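2-keto-3-deoxygluconate kinase (Thermotoga maritima, PDB 2AFB) probably catalyses the ATP-dependent phosphorylation of 2-keto-3-deoxygluconate, as a sugar kinase of the pfkB (ribokinase-like) family. Local coordinates at residues Y280-F294 with A315-D328. Residues are numbered along the deposited sequence; the frame is centred on the assembly and turned at random.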
ATOM      1  N   TYR A 280     -21.672 -17.657  19.475  1.00 28.20           N
ATOM      2  CA  TYR A 280     -20.881 -17.764  18.252  1.00 26.78           C
ATOM      3  C   TYR A 280     -19.405 -17.893  18.606  1.00 26.37           C
ATOM      4  O   TYR A 280     -18.913 -17.256  19.532  1.00 26.14           O
ATOM      5  CB  TYR A 280     -21.083 -16.511  17.393  1.00 23.89           C
ATOM      6  CG  TYR A 280     -22.501 -16.269  16.937  1.00 28.75           C
ATOM      7  CD1 TYR A 280     -22.975 -16.851  15.759  1.00 27.84           C
ATOM      8  CD2 TYR A 280     -23.364 -15.451  17.662  1.00 22.51           C
ATOM      9  CE1 TYR A 280     -24.286 -16.638  15.310  1.00 30.98           C
ATOM     10  CE2 TYR A 280     -24.666 -15.217  17.215  1.00 24.60           C
ATOM     11  CZ  TYR A 280     -25.115 -15.830  16.048  1.00 25.47           C
ATOM     12  OH  TYR A 280     -26.373 -15.645  15.614  1.00 25.52           O
ATOM     13  N   GLU A 281     -18.688 -18.678  17.835  1.00 24.57           N
ATOM     14  CA  GLU A 281     -17.245 -18.702  17.965  1.00 28.22           C
ATOM     15  C   GLU A 281     -16.691 -17.849  16.831  1.00 24.87           C
ATOM     16  O   GLU A 281     -16.981 -18.103  15.689  1.00 22.31           O
ATOM     17  CB  GLU A 281     -16.747 -20.141  17.888  1.00 27.74           C
ATOM     18  CG  GLU A 281     -15.244 -20.261  18.045  1.00 38.55           C
ATOM     19  CD  GLU A 281     -14.757 -21.651  17.814  1.00 44.12           C
ATOM     20  OE1 GLU A 281     -15.141 -22.517  18.610  1.00 52.66           O
ATOM     21  OE2 GLU A 281     -14.008 -21.873  16.837  1.00 52.88           O
ATOM     22  N   ILE A 282     -15.936 -16.817  17.140  1.00 23.98           N
ATOM     23  CA  ILE A 282     -15.602 -15.819  16.132  1.00 27.23           C
ATOM     24  C   ILE A 282     -14.094 -15.787  15.970  1.00 27.64           C
ATOM     25  O   ILE A 282     -13.380 -15.652  16.969  1.00 27.28           O
ATOM     26  CB  ILE A 282     -16.069 -14.409  16.603  1.00 28.00           C
ATOM     27  CG1 ILE A 282     -17.565 -14.460  16.958  1.00 27.94           C
ATOM     28  CG2 ILE A 282     -15.737 -13.344  15.552  1.00 28.40           C
ATOM     29  CD1 ILE A 282     -18.100 -13.140  17.493  1.00 29.75           C
ATOM     30  N   HIS A 283     -13.608 -15.938  14.733  1.00 27.37           N
ATOM     31  CA  HIS A 283     -12.251 -15.507  14.377  1.00 25.38           C
ATOM     32  C   HIS A 283     -12.361 -14.038  14.026  1.00 27.39           C
ATOM     33  O   HIS A 283     -12.977 -13.659  13.010  1.00 28.07           O
ATOM     34  CB  HIS A 283     -11.661 -16.265  13.188  1.00 28.42           C
ATOM     35  CG  HIS A 283     -11.153 -17.631  13.504  1.00 28.29           C
ATOM     36  ND1 HIS A 283     -11.973 -18.658  13.937  1.00 22.32           N
ATOM     37  CD2 HIS A 283      -9.905 -18.155  13.403  1.00 26.13           C
ATOM     38  CE1 HIS A 283     -11.247 -19.751  14.089  1.00 32.49           C
ATOM     39  NE2 HIS A 283      -9.990 -19.477  13.760  1.00 23.08           N
ATOM     40  N   ILE A 284     -11.730 -13.225  14.848  1.00 25.20           N
ATOM     41  CA  ILE A 284     -11.889 -11.799  14.855  1.00 26.41           C
ATOM     42  C   ILE A 284     -11.028 -11.074  13.796  1.00 27.06           C
ATOM     43  O   ILE A 284      -9.859 -11.382  13.646  1.00 26.47           O
ATOM     44  CB  ILE A 284     -11.515 -11.304  16.296  1.00 28.69           C
ATOM     45  CG1 ILE A 284     -12.496 -11.914  17.323  1.00 24.07           C
ATOM     46  CG2 ILE A 284     -11.505  -9.833  16.370  1.00 28.53           C
ATOM     47  CD1 ILE A 284     -12.055 -11.748  18.753  1.00 30.65           C
ATOM     48  N   VAL A 285     -11.628 -10.146  13.043  1.00 26.05           N
ATOM     49  CA  VAL A 285     -10.909  -9.195  12.180  1.00 28.16           C
ATOM     50  C   VAL A 285     -10.654  -7.863  12.979  1.00 29.52           C
ATOM     51  O   VAL A 285      -9.528  -7.331  13.028  1.00 29.15           O
ATOM     52  CB  VAL A 285     -11.725  -8.848  10.964  1.00 27.96           C
ATOM     53  CG1 VAL A 285     -11.124  -7.683  10.202  1.00 33.86           C
ATOM     54  CG2 VAL A 285     -11.917 -10.069  10.090  1.00 30.24           C
ATOM     55  N   ASP A 286     -11.713  -7.350  13.597  1.00 27.92           N
ATOM     56  CA  ASP A 286     -11.648  -6.112  14.386  1.00 29.39           C
ATOM     57  C   ASP A 286     -12.788  -6.097  15.389  1.00 27.37           C
ATOM     58  O   ASP A 286     -13.907  -5.764  15.026  1.00 29.66           O
ATOM     59  CB  ASP A 286     -11.745  -4.882  13.471  1.00 27.78           C
ATOM     60  CG  ASP A 286     -11.237  -3.566  14.140  1.00 37.56           C
ATOM     61  OD1 ASP A 286     -11.253  -3.435  15.424  1.00 33.07           O
ATOM     62  OD2 ASP A 286     -10.819  -2.668  13.342  1.00 35.52           O
ATOM     63  N   ARG A 287     -12.489  -6.400  16.653  1.00 29.44           N
ATOM     64  CA  ARG A 287     -13.538  -6.423  17.690  1.00 35.19           C
ATOM     65  C   ARG A 287     -14.006  -5.041  18.145  1.00 32.35           C
ATOM     66  O   ARG A 287     -15.037  -4.921  18.825  1.00 27.59           O
ATOM     67  CB  ARG A 287     -13.094  -7.217  18.913  1.00 34.69           C
ATOM     68  CG  ARG A 287     -12.482  -6.382  20.024  1.00 45.77           C
ATOM     69  CD  ARG A 287     -12.009  -7.257  21.193  1.00 48.82           C
ATOM     70  NE  ARG A 287     -12.783  -7.155  22.444  1.00 63.24           N
ATOM     71  CZ  ARG A 287     -12.297  -7.495  23.658  1.00 67.46           C
ATOM     72  NH1 ARG A 287     -11.050  -7.937  23.788  1.00 62.08           N
ATOM     73  NH2 ARG A 287     -13.040  -7.395  24.764  1.00 61.61           N
ATOM     74  N   VAL A 288     -13.247  -4.005  17.819  1.00 30.62           N
ATOM     75  CA  VAL A 288     -13.649  -2.644  18.193  1.00 31.67           C
ATOM     76  C   VAL A 288     -15.065  -2.342  17.648  1.00 28.20           C
ATOM     77  O   VAL A 288     -15.369  -2.621  16.486  1.00 31.07           O
ATOM     78  CB  VAL A 288     -12.638  -1.547  17.737  1.00 30.64           C
ATOM     79  CG1 VAL A 288     -13.136  -0.150  18.149  1.00 32.62           C
ATOM     80  CG2 VAL A 288     -11.277  -1.819  18.386  1.00 35.15           C
ATOM     81  N   GLY A 289     -15.911  -1.776  18.504  1.00 29.52           N
ATOM     82  CA  GLY A 289     -17.305  -1.427  18.106  1.00 31.15           C
ATOM     83  C   GLY A 289     -18.337  -2.528  18.315  1.00 31.16           C
ATOM     84  O   GLY A 289     -19.537  -2.307  18.107  1.00 33.63           O
ATOM     85  N   ALA A 290     -17.905  -3.710  18.744  1.00 29.43           N
ATOM     86  CA  ALA A 290     -18.834  -4.862  18.766  1.00 30.93           C
ATOM     87  C   ALA A 290     -19.944  -4.655  19.810  1.00 29.95           C
ATOM     88  O   ALA A 290     -21.150  -4.805  19.534  1.00 29.83           O
ATOM     89  CB  ALA A 290     -18.062  -6.146  19.034  1.00 31.68           C
ATOM     90  N   GLY A 291     -19.530  -4.232  20.996  1.00 29.57           N
ATOM     91  CA  GLY A 291     -20.482  -3.805  22.033  1.00 28.59           C
ATOM     92  C   GLY A 291     -21.389  -2.691  21.579  1.00 30.23           C
ATOM     93  O   GLY A 291     -22.564  -2.640  21.973  1.00 30.05           O
ATOM     94  N   ASP A 292     -20.867  -1.766  20.754  1.00 30.19           N
ATOM     95  CA  ASP A 292     -21.704  -0.643  20.315  1.00 28.46           C
ATOM     96  C   ASP A 292     -22.721  -1.084  19.305  1.00 26.47           C
ATOM     97  O   ASP A 292     -23.792  -0.544  19.284  1.00 29.91           O
ATOM     98  CB  ASP A 292     -20.876   0.540  19.793  1.00 29.51           C
ATOM     99  CG  ASP A 292     -19.721   0.890  20.752  1.00 33.98           C
ATOM    100  OD1 ASP A 292     -19.995   1.026  21.970  1.00 36.45           O
ATOM    101  OD2 ASP A 292     -18.565   1.002  20.283  1.00 37.96           O
ATOM    102  N   SER A 293     -22.380  -2.040  18.447  1.00 23.77           N
ATOM    103  CA  SER A 293     -23.316  -2.587  17.529  1.00 26.49           C
ATOM    104  C   SER A 293     -24.394  -3.403  18.261  1.00 25.13           C
ATOM    105  O   SER A 293     -25.544  -3.403  17.842  1.00 25.14           O
ATOM    106  CB  SER A 293     -22.601  -3.393  16.442  1.00 26.19           C
ATOM    107  OG  SER A 293     -22.027  -4.561  16.982  1.00 29.86           O
ATOM    108  N   PHE A 294     -24.026  -4.102  19.336  1.00 26.82           N
ATOM    109  CA  PHE A 294     -25.040  -4.744  20.192  1.00 26.67           C
ATOM    110  C   PHE A 294     -26.073  -3.703  20.623  1.00 26.98           C
ATOM    111  O   PHE A 294     -27.241  -3.900  20.462  1.00 25.77           O
ATOM    112  CB  PHE A 294     -24.419  -5.428  21.417  1.00 26.29           C
ATOM    113  CG  PHE A 294     -25.452  -5.897  22.435  1.00 20.32           C
ATOM    114  CD1 PHE A 294     -26.338  -6.891  22.126  1.00 28.79           C
ATOM    115  CD2 PHE A 294     -25.549  -5.293  23.675  1.00 24.25           C
ATOM    116  CE1 PHE A 294     -27.345  -7.291  23.040  1.00 28.13           C
ATOM    117  CE2 PHE A 294     -26.524  -5.682  24.606  1.00 24.97           C
ATOM    118  CZ  PHE A 294     -27.416  -6.697  24.277  1.00 25.82           C
ATOM    119  N   ALA A 315     -29.628  -8.854  17.778  1.00 25.13           N
ATOM    120  CA  ALA A 315     -28.494  -8.092  18.323  1.00 24.68           C
ATOM    121  C   ALA A 315     -27.215  -8.924  18.512  1.00 24.09           C
ATOM    122  O   ALA A 315     -26.127  -8.423  18.302  1.00 29.21           O
ATOM    123  CB  ALA A 315     -28.877  -7.423  19.609  1.00 26.84           C
ATOM    124  N   ALA A 316     -27.331 -10.166  18.950  1.00 22.63           N
ATOM    125  CA  ALA A 316     -26.160 -11.085  18.929  1.00 22.68           C
ATOM    126  C   ALA A 316     -25.595 -11.240  17.505  1.00 23.06           C
ATOM    127  O   ALA A 316     -24.391 -11.103  17.278  1.00 25.20           O
ATOM    128  CB  ALA A 316     -26.545 -12.460  19.515  1.00 19.54           C
ATOM    129  N   ALA A 317     -26.457 -11.524  16.540  1.00 22.72           N
ATOM    130  CA  ALA A 317     -26.023 -11.643  15.143  1.00 23.63           C
ATOM    131  C   ALA A 317     -25.236 -10.416  14.625  1.00 23.29           C
ATOM    132  O   ALA A 317     -24.152 -10.545  14.030  1.00 24.42           O
ATOM    133  CB  ALA A 317     -27.198 -11.941  14.264  1.00 23.54           C
ATOM    134  N   ALA A 318     -25.779  -9.251  14.874  1.00 22.76           N
ATOM    135  CA  ALA A 318     -25.214  -7.966  14.422  1.00 24.13           C
ATOM    136  C   ALA A 318     -23.874  -7.654  15.024  1.00 26.05           C
ATOM    137  O   ALA A 318     -22.975  -7.218  14.332  1.00 25.75           O
ATOM    138  CB  ALA A 318     -26.175  -6.808  14.716  1.00 24.76           C
ATOM    139  N   SER A 319     -23.756  -7.884  16.310  1.00 24.45           N
ATOM    140  CA  SER A 319     -22.565  -7.605  17.037  1.00 24.34           C
ATOM    141  C   SER A 319     -21.505  -8.685  16.798  1.00 23.69           C
ATOM    142  O   SER A 319     -20.347  -8.363  16.716  1.00 23.74           O
ATOM    143  CB  SER A 319     -22.863  -7.371  18.542  1.00 22.68           C
ATOM    144  OG  SER A 319     -23.459  -8.501  19.150  1.00 26.62           O
ATOM    145  N   CYS A 320     -21.909  -9.929  16.599  1.00 23.48           N
ATOM    146  CA  CYS A 320     -21.012 -10.943  16.032  1.00 24.65           C
ATOM    147  C   CYS A 320     -20.391 -10.500  14.700  1.00 26.23           C
ATOM    148  O   CYS A 320     -19.180 -10.553  14.498  1.00 25.97           O
ATOM    149  CB  CYS A 320     -21.750 -12.273  15.834  1.00 26.80           C
ATOM    150  SG  CYS A 320     -20.803 -13.554  14.931  1.00 24.58           S
ATOM    151  N   LEU A 321     -21.237 -10.070  13.785  1.00 28.66           N
ATOM    152  CA  LEU A 321     -20.786  -9.617  12.464  1.00 25.45           C
ATOM    153  C   LEU A 321     -19.851  -8.419  12.536  1.00 25.83           C
ATOM    154  O   LEU A 321     -18.871  -8.356  11.786  1.00 24.24           O
ATOM    155  CB  LEU A 321     -21.962  -9.341  11.532  1.00 26.43           C
ATOM    156  CG  LEU A 321     -22.740 -10.581  11.036  1.00 25.37           C
ATOM    157  CD1 LEU A 321     -24.083 -10.204  10.461  1.00 35.86           C
ATOM    158  CD2 LEU A 321     -21.967 -11.357   9.979  1.00 29.15           C
ATOM    159  N   LYS A 322     -20.091  -7.486  13.442  1.00 25.62           N
ATOM    160  CA  LYS A 322     -19.170  -6.362  13.583  1.00 27.35           C
ATOM    161  C   LYS A 322     -17.728  -6.882  13.776  1.00 28.22           C
ATOM    162  O   LYS A 322     -16.801  -6.314  13.230  1.00 27.59           O
ATOM    163  CB  LYS A 322     -19.571  -5.426  14.761  1.00 29.67           C
ATOM    164  CG  LYS A 322     -18.614  -4.256  15.047  1.00 26.02           C
ATOM    165  CD  LYS A 322     -18.235  -3.452  13.802  1.00 31.69           C
ATOM    166  CE  LYS A 322     -16.873  -2.745  13.885  1.00 30.90           C
ATOM    167  NZ  LYS A 322     -15.608  -3.577  13.907  1.00 24.05           N
ATOM    168  N   HIS A 323     -17.553  -7.984  14.500  1.00 25.17           N
ATOM    169  CA  HIS A 323     -16.208  -8.511  14.794  1.00 25.21           C
ATOM    170  C   HIS A 323     -15.443  -8.806  13.487  1.00 25.96           C
ATOM    171  O   HIS A 323     -14.212  -8.962  13.518  1.00 23.67           O
ATOM    172  CB  HIS A 323     -16.257  -9.800  15.584  1.00 26.69           C
ATOM    173  CG  HIS A 323     -16.590  -9.660  17.041  1.00 27.23           C
ATOM    174  ND1 HIS A 323     -17.884  -9.498  17.509  1.00 25.37           N
ATOM    175  CD2 HIS A 323     -15.806  -9.770  18.134  1.00 32.94           C
ATOM    176  CE1 HIS A 323     -17.872  -9.498  18.829  1.00 28.41           C
ATOM    177  NE2 HIS A 323     -16.621  -9.632  19.236  1.00 27.51           N
ATOM    178  N   THR A 324     -16.170  -8.881  12.353  1.00 21.13           N
ATOM    179  CA  THR A 324     -15.614  -9.284  11.032  1.00 23.60           C
ATOM    180  C   THR A 324     -15.269  -8.116  10.124  1.00 23.61           C
ATOM    181  O   THR A 324     -14.724  -8.320   9.011  1.00 24.51           O
ATOM    182  CB  THR A 324     -16.601 -10.221  10.224  1.00 20.53           C
ATOM    183  OG1 THR A 324     -17.751  -9.477   9.817  1.00 27.15           O
ATOM    184  CG2 THR A 324     -17.082 -11.381  11.109  1.00 31.19           C
ATOM    185  N   ILE A 325     -15.623  -6.926  10.577  1.00 25.34           N
ATOM    186  CA  ILE A 325     -15.570  -5.686   9.770  1.00 26.93           C
ATOM    187  C   ILE A 325     -14.516  -4.716  10.338  1.00 28.64           C
ATOM    188  O   ILE A 325     -14.670  -4.280  11.483  1.00 27.62           O
ATOM    189  CB  ILE A 325     -16.962  -5.037   9.751  1.00 26.33           C
ATOM    190  CG1 ILE A 325     -17.959  -5.965   9.068  1.00 30.13           C
ATOM    191  CG2 ILE A 325     -17.047  -3.726   8.986  1.00 22.30           C
ATOM    192  CD1 ILE A 325     -19.362  -5.500   9.302  1.00 33.05           C
ATOM    193  N   PRO A 326     -13.447  -4.402   9.534  1.00 28.54           N
ATOM    194  CA  PRO A 326     -12.418  -3.427   9.887  1.00 26.76           C
ATOM    195  C   PRO A 326     -13.024  -2.063  10.216  1.00 26.96           C
ATOM    196  O   PRO A 326     -13.995  -1.657   9.598  1.00 28.71           O
ATOM    197  CB  PRO A 326     -11.550  -3.331   8.621  1.00 25.45           C
ATOM    198  CG  PRO A 326     -11.756  -4.643   7.901  1.00 28.71           C
ATOM    199  CD  PRO A 326     -13.187  -5.006   8.199  1.00 29.69           C
ATOM    200  N   GLY A 327     -12.515  -1.436  11.277  1.00 25.04           N
ATOM    201  CA  GLY A 327     -13.001  -0.144  11.731  1.00 26.69           C
ATOM    202  C   GLY A 327     -13.930  -0.229  12.911  1.00 27.71           C
ATOM    203  O   GLY A 327     -14.049  -1.280  13.547  1.00 29.78           O
ATOM    204  N   ASP A 328     -14.562   0.905  13.226  1.00 26.62           N
ATOM    205  CA  ASP A 328     -15.378   1.035  14.430  1.00 29.00           C
ATOM    206  C   ASP A 328     -16.890   0.908  14.098  1.00 28.20           C
ATOM    207  O   ASP A 328     -17.703   0.569  14.957  1.00 28.46           O
ATOM    208  CB  ASP A 328     -15.119   2.404  15.131  1.00 25.56           C
ATOM    209  CG  ASP A 328     -13.732   2.539  15.763  1.00 37.73           C
ATOM    210  OD1 ASP A 328     -12.832   1.781  15.425  1.00 37.98           O
ATOM    211  OD2 ASP A 328     -13.524   3.447  16.612  1.00 39.20           O
TER
HETATM  212  O   HOH W   1     -19.891  -0.628  15.813  1.00 17.35           O
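Four backbone carbonyls surround the ammonium nitrogen of Lys-322. Across the contact, Lys-322 NZ bonds to Val-288 O at 2.8 Å and more weakly to Asp-286 O. Within its own segment, Lys-322 NZ reaches Ile-325 O at 2.7 Å, with Gly-327 O as the fourth acceptor. The chain leaves with CG anti to the backbone N (chi1 176°) and bends twice after that, bringing NZ back between residues 286-288 and 325-327. Replacing Lys-322 by an alanine would probably leave the four carbonyls facing one another without their shared donor and the two segments less firmly joined.

The backbone makes a second joint. His-323 O accepts from Val-285 N at 2.9 Å and also from Asp-286 N, the latter lying above the carbonyl plane. The Asp-286 carboxylate is divided: OD1 closes an Asx turn with Val-288 N, while Gly-327 N meets OD2 from above the carboxylate plane at 2.9 Å. Arg-24 makes a salt bridge to OD2.

The His-323 imidazole is clamped between two methyls by CH-pi contacts. Ala-290 CB lies over one face, 3.4 Å from His-323 CE1, and Ile-282 CD1 covers the opposite face. ND1 donates to Ser-319 O, one turn back, which limits rotation of the ring; Arg-254 bonds NE2. Earlier in the strand, Cys-320 SG sits over a face of the Tyr-280 ring, 3.8 Å from its CG. Helices 290-294 and 315-322 run nearly antiparallel, at 154°, with Phe-294 CD1 against Ala-315 CB.

Gly-289, the N-cap of helix 290-294, begins the GAGD sequence of pfkB kinases, whose helix start forms an anion hole in relatives. The carbonyl cage resembles the monovalent-cation site of ribokinase; here the Lys-322 ammonium probably takes the place of the ion beside this motif.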